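Local atomic coordinates of glycoside hydrolase family 43 (Halothermothrix orenii, PDB entry 4QQS), a protein that hydrolyses glycosidic bonds with alpha-L-arabinofuranosidase activity and folds as a five-bladed beta-propeller, probably taking part in the breakdown of xylan. Residues 62-67 and 110-115; 98-103 and 115-120. One frame throughout, in Å; residues are numbered along the deposited sequence.

Contact 1: 62-67 and 110-115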
ATOM      1  N   GLU A  62     -25.310  -2.927   5.143  1.00 12.55           N
ATOM      2  CA  GLU A  62     -26.062  -3.018   6.388  1.00 13.22           C
ATOM      3  C   GLU A  62     -25.261  -3.598   7.550  1.00 12.85           C
ATOM      4  O   GLU A  62     -25.509  -3.242   8.692  1.00 13.44           O
ATOM      5  CB  GLU A  62     -27.377  -3.774   6.171  1.00 14.60           C
ATOM      6  CG  GLU A  62     -27.227  -5.216   5.741  1.00 15.31           C
ATOM      7  CD  GLU A  62     -27.294  -6.219   6.879  1.00 16.41           C
ATOM      8  OE1 GLU A  62     -27.366  -5.810   8.063  1.00 16.66           O
ATOM      9  OE2 GLU A  62     -27.265  -7.437   6.573  1.00 17.77           O
ATOM     10  N   LYS A  63     -24.272  -4.440   7.261  1.00 12.38           N
ATOM     11  CA  LYS A  63     -23.469  -5.033   8.322  1.00 12.71           C
ATOM     12  C   LYS A  63     -22.293  -4.165   8.756  1.00 12.96           C
ATOM     13  O   LYS A  63     -21.576  -4.535   9.661  1.00 13.53           O
ATOM     14  CB  LYS A  63     -22.928  -6.398   7.882  1.00 14.95           C
ATOM     15  CG  LYS A  63     -24.010  -7.369   7.457  1.00 16.86           C
ATOM     16  CD  LYS A  63     -23.471  -8.776   7.290  1.00 18.83           C
ATOM     17  CE  LYS A  63     -24.526  -9.707   6.706  1.00 20.59           C
ATOM     18  NZ  LYS A  63     -25.781  -9.715   7.497  1.00 22.27           N
ATOM     19  N   ASN A  64     -22.087  -3.022   8.116  1.00 12.58           N
ATOM     20  CA  ASN A  64     -20.946  -2.162   8.426  1.00 12.09           C
ATOM     21  C   ASN A  64     -21.427  -0.939   9.204  1.00 13.07           C
ATOM     22  O   ASN A  64     -21.969  -1.107  10.284  1.00 16.64           O
ATOM     23  CB  ASN A  64     -20.158  -1.849   7.161  1.00 10.57           C
ATOM     24  CG  ASN A  64     -19.477  -3.085   6.620  1.00 10.34           C
ATOM     25  OD1 ASN A  64     -19.204  -4.020   7.380  1.00 12.32           O
ATOM     26  ND2 ASN A  64     -19.229  -3.122   5.322  1.00 10.15           N
ATOM     27  N   GLY A  65     -21.243   0.265   8.683  1.00 11.21           N
ATOM     28  CA  GLY A  65     -21.692   1.477   9.341  1.00 11.58           C
ATOM     29  C   GLY A  65     -20.600   2.293  10.007  1.00 12.39           C
ATOM     30  O   GLY A  65     -20.833   3.428  10.393  1.00 16.22           O
ATOM     31  N   TRP A  66     -19.401   1.740  10.131  1.00 11.28           N
ATOM     32  CA  TRP A  66     -18.301   2.407  10.807  1.00 10.74           C
ATOM     33  C   TRP A  66     -17.514   3.289   9.847  1.00 10.46           C
ATOM     34  O   TRP A  66     -17.294   2.932   8.695  1.00 10.63           O
ATOM     35  CB  TRP A  66     -17.367   1.367  11.445  1.00 10.70           C
ATOM     36  CG  TRP A  66     -16.278   2.014  12.216  1.00 10.54           C
ATOM     37  CD1 TRP A  66     -16.353   2.486  13.494  1.00 10.97           C
ATOM     38  CD2 TRP A  66     -14.955   2.319  11.757  1.00  9.61           C
ATOM     39  NE1 TRP A  66     -15.165   3.049  13.862  1.00 10.84           N
ATOM     40  CE2 TRP A  66     -14.291   2.969  12.813  1.00 10.09           C
ATOM     41  CE3 TRP A  66     -14.265   2.102  10.556  1.00  9.69           C
ATOM     42  CZ2 TRP A  66     -12.981   3.405  12.707  1.00 10.41           C
ATOM     43  CZ3 TRP A  66     -12.954   2.537  10.458  1.00  9.63           C
ATOM     44  CH2 TRP A  66     -12.326   3.179  11.527  1.00 10.37           C
ATOM     45  N   GLY A  67     -17.068   4.434  10.346  1.00 10.16           N
ATOM     46  CA  GLY A  67     -16.245   5.360   9.595  1.00 10.08           C
ATOM     47  C   GLY A  67     -17.096   6.455   9.000  1.00 10.11           C
ATOM     48  O   GLY A  67     -18.178   6.187   8.481  1.00 11.42           O
ATOM     49  N   PHE A 110     -17.400  -7.140   1.834  1.00  9.35           N
ATOM     50  CA  PHE A 110     -16.624  -7.266   3.052  1.00  8.71           C
ATOM     51  C   PHE A 110     -17.429  -6.715   4.227  1.00  9.59           C
ATOM     52  O   PHE A 110     -18.093  -5.675   4.116  1.00 10.29           O
ATOM     53  CB  PHE A 110     -15.284  -6.531   2.918  1.00  8.46           C
ATOM     54  CG  PHE A 110     -14.264  -7.291   2.113  1.00  9.03           C
ATOM     55  CD1 PHE A 110     -14.330  -7.341   0.730  1.00  9.28           C
ATOM     56  CD2 PHE A 110     -13.241  -7.981   2.740  1.00  8.97           C
ATOM     57  CE1 PHE A 110     -13.397  -8.063  -0.000  1.00  9.73           C
ATOM     58  CE2 PHE A 110     -12.308  -8.686   2.013  1.00  9.81           C
ATOM     59  CZ  PHE A 110     -12.391  -8.730   0.648  1.00 10.07           C
ATOM     60  N   LYS A 111     -17.375  -7.437   5.341  1.00  9.71           N
ATOM     61  CA  LYS A 111     -18.074  -7.043   6.554  1.00  9.81           C
ATOM     62  C   LYS A 111     -17.071  -6.817   7.674  1.00  9.57           C
ATOM     63  O   LYS A 111     -16.145  -7.611   7.874  1.00 10.10           O
ATOM     64  CB  LYS A 111     -19.090  -8.102   6.976  1.00 11.57           C
ATOM     65  CG  LYS A 111     -18.505  -9.396   7.467  1.00 14.95           C
ATOM     66  CD  LYS A 111     -19.596 -10.345   7.930  1.00 17.66           C
ATOM     67  CE  LYS A 111     -19.001 -11.594   8.549  1.00 19.83           C
ATOM     68  NZ  LYS A 111     -20.044 -12.511   9.068  1.00 21.44           N
ATOM     69  N   ASN A 112     -17.244  -5.729   8.412  1.00  9.30           N
ATOM     70  CA  ASN A 112     -16.345  -5.432   9.516  1.00  9.24           C
ATOM     71  C   ASN A 112     -16.366  -6.537  10.549  1.00  9.61           C
ATOM     72  O   ASN A 112     -17.428  -7.036  10.932  1.00 10.88           O
ATOM     73  CB  ASN A 112     -16.741  -4.121  10.183  1.00  9.40           C
ATOM     74  CG  ASN A 112     -16.477  -2.926   9.304  1.00  9.98           C
ATOM     75  OD1 ASN A 112     -15.568  -2.944   8.471  1.00 10.10           O
ATOM     76  ND2 ASN A 112     -17.264  -1.871   9.484  1.00 11.37           N
ATOM     77  N   ILE A 113     -15.177  -6.910  11.002  1.00  9.79           N
ATOM     78  CA  ILE A 113     -15.040  -7.824  12.118  1.00 11.04           C
ATOM     79  C   ILE A 113     -14.433  -7.167  13.360  1.00 10.69           C
ATOM     80  O   ILE A 113     -14.797  -7.549  14.464  1.00 12.74           O
ATOM     81  CB  ILE A 113     -14.370  -9.162  11.733  1.00 14.79           C
ATOM     82  CG1 ILE A 113     -12.930  -8.966  11.283  1.00 16.08           C
ATOM     83  CG2 ILE A 113     -15.237  -9.880  10.671  1.00 16.51           C
ATOM     84  CD1 ILE A 113     -12.228 -10.267  10.921  1.00 16.69           C
ATOM     85  N   LYS A 114     -13.573  -6.165  13.196  1.00  9.56           N
ATOM     86  CA  LYS A 114     -13.130  -5.342  14.322  1.00  9.91           C
ATOM     87  C   LYS A 114     -12.826  -3.952  13.773  1.00  9.41           C
ATOM     88  O   LYS A 114     -11.814  -3.728  13.123  1.00  9.39           O
ATOM     89  CB  LYS A 114     -11.939  -5.963  15.057  1.00 11.84           C
ATOM     90  CG  LYS A 114     -11.718  -5.376  16.437  1.00 12.18           C
ATOM     91  CD  LYS A 114     -10.707  -6.157  17.239  1.00 13.97           C
ATOM     92  CE  LYS A 114     -10.395  -5.510  18.574  1.00 16.66           C
ATOM     93  NZ  LYS A 114      -9.580  -6.438  19.393  1.00 19.32           N
ATOM     94  N   ALA A 115     -13.748  -3.037  14.036  1.00 10.04           N
ATOM     95  CA  ALA A 115     -13.691  -1.690  13.500  1.00 10.23           C
ATOM     96  C   ALA A 115     -14.017  -0.713  14.625  1.00 10.75           C
ATOM     97  O   ALA A 115     -15.168  -0.604  15.013  1.00 11.96           O
ATOM     98  CB  ALA A 115     -14.677  -1.543  12.349  1.00 10.80           C
TER
HETATM   99  O   HOH W   1     -20.147  -6.721  10.490  1.00 23.72           O
HETATM  100  O   HOH W   2     -19.058  -1.786  11.745  1.00 21.97           O
HETATM  101  O   HOH W   3     -17.318   0.437   7.615  1.00 10.74           O

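Contact 2: 98-103 and 115-120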
ATOM      1  N   ILE A  98      -7.451   2.271  11.974  1.00  7.00           N
ATOM      2  CA  ILE A  98      -7.445   1.067  11.165  0.64  6.61           C
ATOM      3  C   ILE A  98      -8.610   0.168  11.578  1.00  6.94           C
ATOM      4  O   ILE A  98      -8.957   0.099  12.765  1.00  7.88           O
ATOM      5  CB  ILE A  98      -6.078   0.393  11.311  0.64  6.62           C
ATOM      6  CG1 ILE A  98      -5.045   1.253  10.576  0.64  6.62           C
ATOM      7  CG2 ILE A  98      -6.071  -1.046  10.797  0.64  6.29           C
ATOM      8  CD1 ILE A  98      -3.627   1.032  11.050  0.64  6.81           C
ATOM      9  N   ALA A  99      -9.213  -0.482  10.584  1.00  7.12           N
ATOM     10  CA  ALA A  99     -10.288  -1.441  10.763  1.00  7.11           C
ATOM     11  C   ALA A  99      -9.961  -2.719   9.998  1.00  7.17           C
ATOM     12  O   ALA A  99      -9.191  -2.710   9.033  1.00  7.59           O
ATOM     13  CB  ALA A  99     -11.597  -0.862  10.255  1.00  8.36           C
ATOM     14  N   LEU A 100     -10.589  -3.807  10.438  1.00  7.40           N
ATOM     15  CA  LEU A 100     -10.456  -5.127   9.846  1.00  7.43           C
ATOM     16  C   LEU A 100     -11.828  -5.670   9.453  1.00  7.49           C
ATOM     17  O   LEU A 100     -12.756  -5.664  10.267  1.00  8.20           O
ATOM     18  CB  LEU A 100      -9.816  -6.076  10.857  1.00  8.13           C
ATOM     19  CG  LEU A 100      -9.503  -7.495  10.374  1.00  9.63           C
ATOM     20  CD1 LEU A 100      -8.390  -7.479   9.343  1.00 10.51           C
ATOM     21  CD2 LEU A 100      -9.138  -8.405  11.541  1.00 10.96           C
ATOM     22  N   ALA A 101     -11.929  -6.157   8.219  1.00  7.94           N
ATOM     23  CA  ALA A 101     -13.153  -6.719   7.658  1.00  7.88           C
ATOM     24  C   ALA A 101     -12.814  -8.036   6.962  1.00  8.32           C
ATOM     25  O   ALA A 101     -11.646  -8.316   6.684  1.00  9.06           O
ATOM     26  CB  ALA A 101     -13.774  -5.753   6.672  1.00  8.27           C
ATOM     27  N   SER A 102     -13.837  -8.830   6.650  1.00  8.67           N
ATOM     28  CA  SER A 102     -13.610 -10.080   5.937  1.00  9.53           C
ATOM     29  C   SER A 102     -14.718 -10.391   4.936  1.00  9.38           C
ATOM     30  O   SER A 102     -15.813  -9.835   4.999  1.00  9.57           O
ATOM     31  CB  SER A 102     -13.439 -11.230   6.924  1.00 11.61           C
ATOM     32  OG  SER A 102     -14.671 -11.551   7.541  1.00 13.63           O
ATOM     33  N   SER A 103     -14.418 -11.302   4.015  1.00  9.77           N
ATOM     34  CA  SER A 103     -15.371 -11.754   3.011  1.00 10.08           C
ATOM     35  C   SER A 103     -14.987 -13.145   2.557  1.00 10.94           C
ATOM     36  O   SER A 103     -13.822 -13.525   2.586  1.00 11.52           O
ATOM     37  CB  SER A 103     -15.352 -10.822   1.797  1.00 11.28           C
ATOM     38  OG  SER A 103     -16.310 -11.222   0.830  1.00 13.08           O
ATOM     39  N   ALA A 115     -13.748  -3.037  14.036  1.00 10.04           N
ATOM     40  CA  ALA A 115     -13.691  -1.690  13.500  1.00 10.23           C
ATOM     41  C   ALA A 115     -14.017  -0.713  14.625  1.00 10.75           C
ATOM     42  O   ALA A 115     -15.168  -0.604  15.013  1.00 11.96           O
ATOM     43  CB  ALA A 115     -14.677  -1.543  12.349  1.00 10.80           C
ATOM     44  N   PRO A 116     -13.007  -0.013  15.168  1.00 10.06           N
ATOM     45  CA  PRO A 116     -11.590  -0.046  14.788  1.00  9.75           C
ATOM     46  C   PRO A 116     -10.877  -1.299  15.293  1.00  8.99           C
ATOM     47  O   PRO A 116     -11.287  -1.932  16.285  1.00 10.42           O
ATOM     48  CB  PRO A 116     -11.023   1.189  15.476  1.00 10.66           C
ATOM     49  CG  PRO A 116     -11.844   1.332  16.704  1.00 11.61           C
ATOM     50  CD  PRO A 116     -13.241   0.897  16.303  1.00 11.00           C
ATOM     51  N   LEU A 117      -9.780  -1.636  14.631  1.00  8.08           N
ATOM     52  CA  LEU A 117      -8.970  -2.782  15.020  1.00  8.32           C
ATOM     53  C   LEU A 117      -8.234  -2.491  16.335  1.00  8.74           C
ATOM     54  O   LEU A 117      -8.104  -3.376  17.190  1.00 10.12           O
ATOM     55  CB  LEU A 117      -7.982  -3.096  13.901  1.00  8.46           C
ATOM     56  CG  LEU A 117      -6.998  -4.229  14.169  1.00  8.96           C
ATOM     57  CD1 LEU A 117      -7.703  -5.558  14.440  1.00  9.59           C
ATOM     58  CD2 LEU A 117      -6.049  -4.364  12.994  1.00  9.88           C
ATOM     59  N   PHE A 118      -7.748  -1.262  16.477  1.00  8.48           N
ATOM     60  CA  PHE A 118      -7.153  -0.784  17.717  1.00  8.72           C
ATOM     61  C   PHE A 118      -7.389   0.715  17.788  1.00  8.79           C
ATOM     62  O   PHE A 118      -7.713   1.345  16.776  1.00  8.77           O
ATOM     63  CB  PHE A 118      -5.655  -1.136  17.833  1.00  8.74           C
ATOM     64  CG  PHE A 118      -4.761  -0.490  16.794  1.00  8.69           C
ATOM     65  CD1 PHE A 118      -4.571  -1.092  15.558  1.00  8.55           C
ATOM     66  CD2 PHE A 118      -4.067   0.694  17.060  1.00  8.92           C
ATOM     67  CE1 PHE A 118      -3.723  -0.525  14.605  1.00  8.54           C
ATOM     68  CE2 PHE A 118      -3.216   1.253  16.119  1.00  9.04           C
ATOM     69  CZ  PHE A 118      -3.057   0.640  14.888  1.00  8.88           C
ATOM     70  N   ASP A 119      -7.249   1.284  18.982  1.00  9.36           N
ATOM     71  CA  ASP A 119      -7.582   2.687  19.188  1.00 10.40           C
ATOM     72  C   ASP A 119      -6.715   3.226  20.305  1.00  9.86           C
ATOM     73  O   ASP A 119      -6.792   2.742  21.434  1.00 11.35           O
ATOM     74  CB  ASP A 119      -9.072   2.806  19.532  1.00 12.07           C
ATOM     75  CG  ASP A 119      -9.580   4.229  19.529  1.00 12.98           C
ATOM     76  OD1 ASP A 119      -8.772   5.179  19.399  1.00 13.88           O
ATOM     77  OD2 ASP A 119     -10.820   4.389  19.640  1.00 13.49           O
ATOM     78  N   ARG A 120      -5.879   4.210  19.979  1.00  9.42           N
ATOM     79  CA  ARG A 120      -4.951   4.808  20.937  1.00  9.25           C
ATOM     80  C   ARG A 120      -5.112   6.329  20.988  1.00  9.43           C
ATOM     81  O   ARG A 120      -4.194   7.041  21.407  1.00 10.42           O
ATOM     82  CB  ARG A 120      -3.512   4.420  20.591  1.00  9.45           C
ATOM     83  CG  ARG A 120      -3.294   2.934  20.579  1.00  9.23           C
ATOM     84  CD  ARG A 120      -1.976   2.554  19.943  1.00  9.26           C
ATOM     85  NE  ARG A 120      -1.906   1.108  19.794  1.00  9.25           N
ATOM     86  CZ  ARG A 120      -1.052   0.488  18.983  1.00  8.58           C
ATOM     87  NH1 ARG A 120      -0.159   1.179  18.286  1.00  9.08           N
ATOM     88  NH2 ARG A 120      -1.094  -0.828  18.866  1.00  9.23           N
TER
HETATM   89  O   HOH W   4      -6.160   2.347  14.641  1.00 11.82           O

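Contact 1: 62-67 and 110-115
The connection between two propeller blades, the loop between strands 51-58 and 72-79, lies here against the outermost strand, 111-112, of the second blade. Its chief link is the amide of Asn64, whose CG stands anti to the carbonyl carbon (chi1 -68°). Asn64 ND2 donates to Phe110 O at 3.0 Å, almost straight and in the plane of both groups, while Asn64 OD1 accepts from Asn112 N at 2.8 Å from above the carbonyl plane. One side chain thus serves an acceptor and a donor of the backbone at the blade's edge, as a neighbouring strand would, and ND2 also reaches Asp58 O at the end of the preceding blade. An alanine here would probably loosen the loop on the strand edge, since both direct hydrogen bonds between the segments, and the one to Asp58 O, would go. The amide of Asn112 crosses that of Asn64 obliquely, their planes 34° apart; its OD1 bonds to Tyr87 OH, and its ND2 donates to two waters, one of which donates in turn to Trp66 O. A third water joins Lys63 O to Asn112 O. Trp66, with CG anti to its backbone N, receives Ala115 CB over the five-membered ring in a CH-pi contact, 4.2 Å from CB to the ring centroid.

Contact 2: 98-103 and 115-120
With CG1 beside its backbone N (chi1 -71°) and CG2 anti to it, Ile98 offers one branch to each of two neighbours: CG2 lies 4.0 Å from Leu117 CD2, and CD1 3.9 Å from Phe118 CE1. Leu117 has CG anti to its backbone N (chi1 177°), so that it runs alongside Ile98 pointing the same way, its other methyl, CD1, resting near Leu100 CB. Phe118 has its CG in the crowded position between the backbone N and the carbonyl carbon (chi1 64°), and its ring meets Ile98 obliquely. The backbone is tied by Leu117 N, which donates to Ile98 O at 2.7 Å along a lone pair of the carbonyl. Here the chain leaves one propeller blade, to which strand 96-103 belongs, for strand 124-131 of the next, by way of a cis peptide bond before Pro116. Ala115 CB meets Ala99 CB at 3.8 Å. Water 4 accepts from Ile98 N, donates to Phe118 O and sits 3.4 Å above the centre of the Phe118 ring. Phe118 also stands edge-to-face with Phe124, and Ile98 touches Phe124 and Ala127 of the following blade, its side chain about 7 Å from that of Asp126, predicted to modulate the pKa of the catalytic acid.

Contacts 1 and 2 lie with their centres about 9 Å apart, on the same side of the chain's centre, and both reach the four-stranded antiparallel blade in which strands 96-103 and 111-112 are neighbours. Along the chain their segments alternate: 62-67, 98-103, 110-115, 115-120. Contact 1 concerns the entry into this blade and contact 2 the exit from it. Between them, probable backbone hydrogen bonds join Ile113 N to Leu100 O and Ser102 N to Lys111 O, and a classic beta bulge at Ile113 and Lys114 faces Leu100. Ala115 belongs to both contacts, so a single small residue adjoins the incoming loop and the blade's third strand, while contact 2 leads inward toward the predicted catalytic residues.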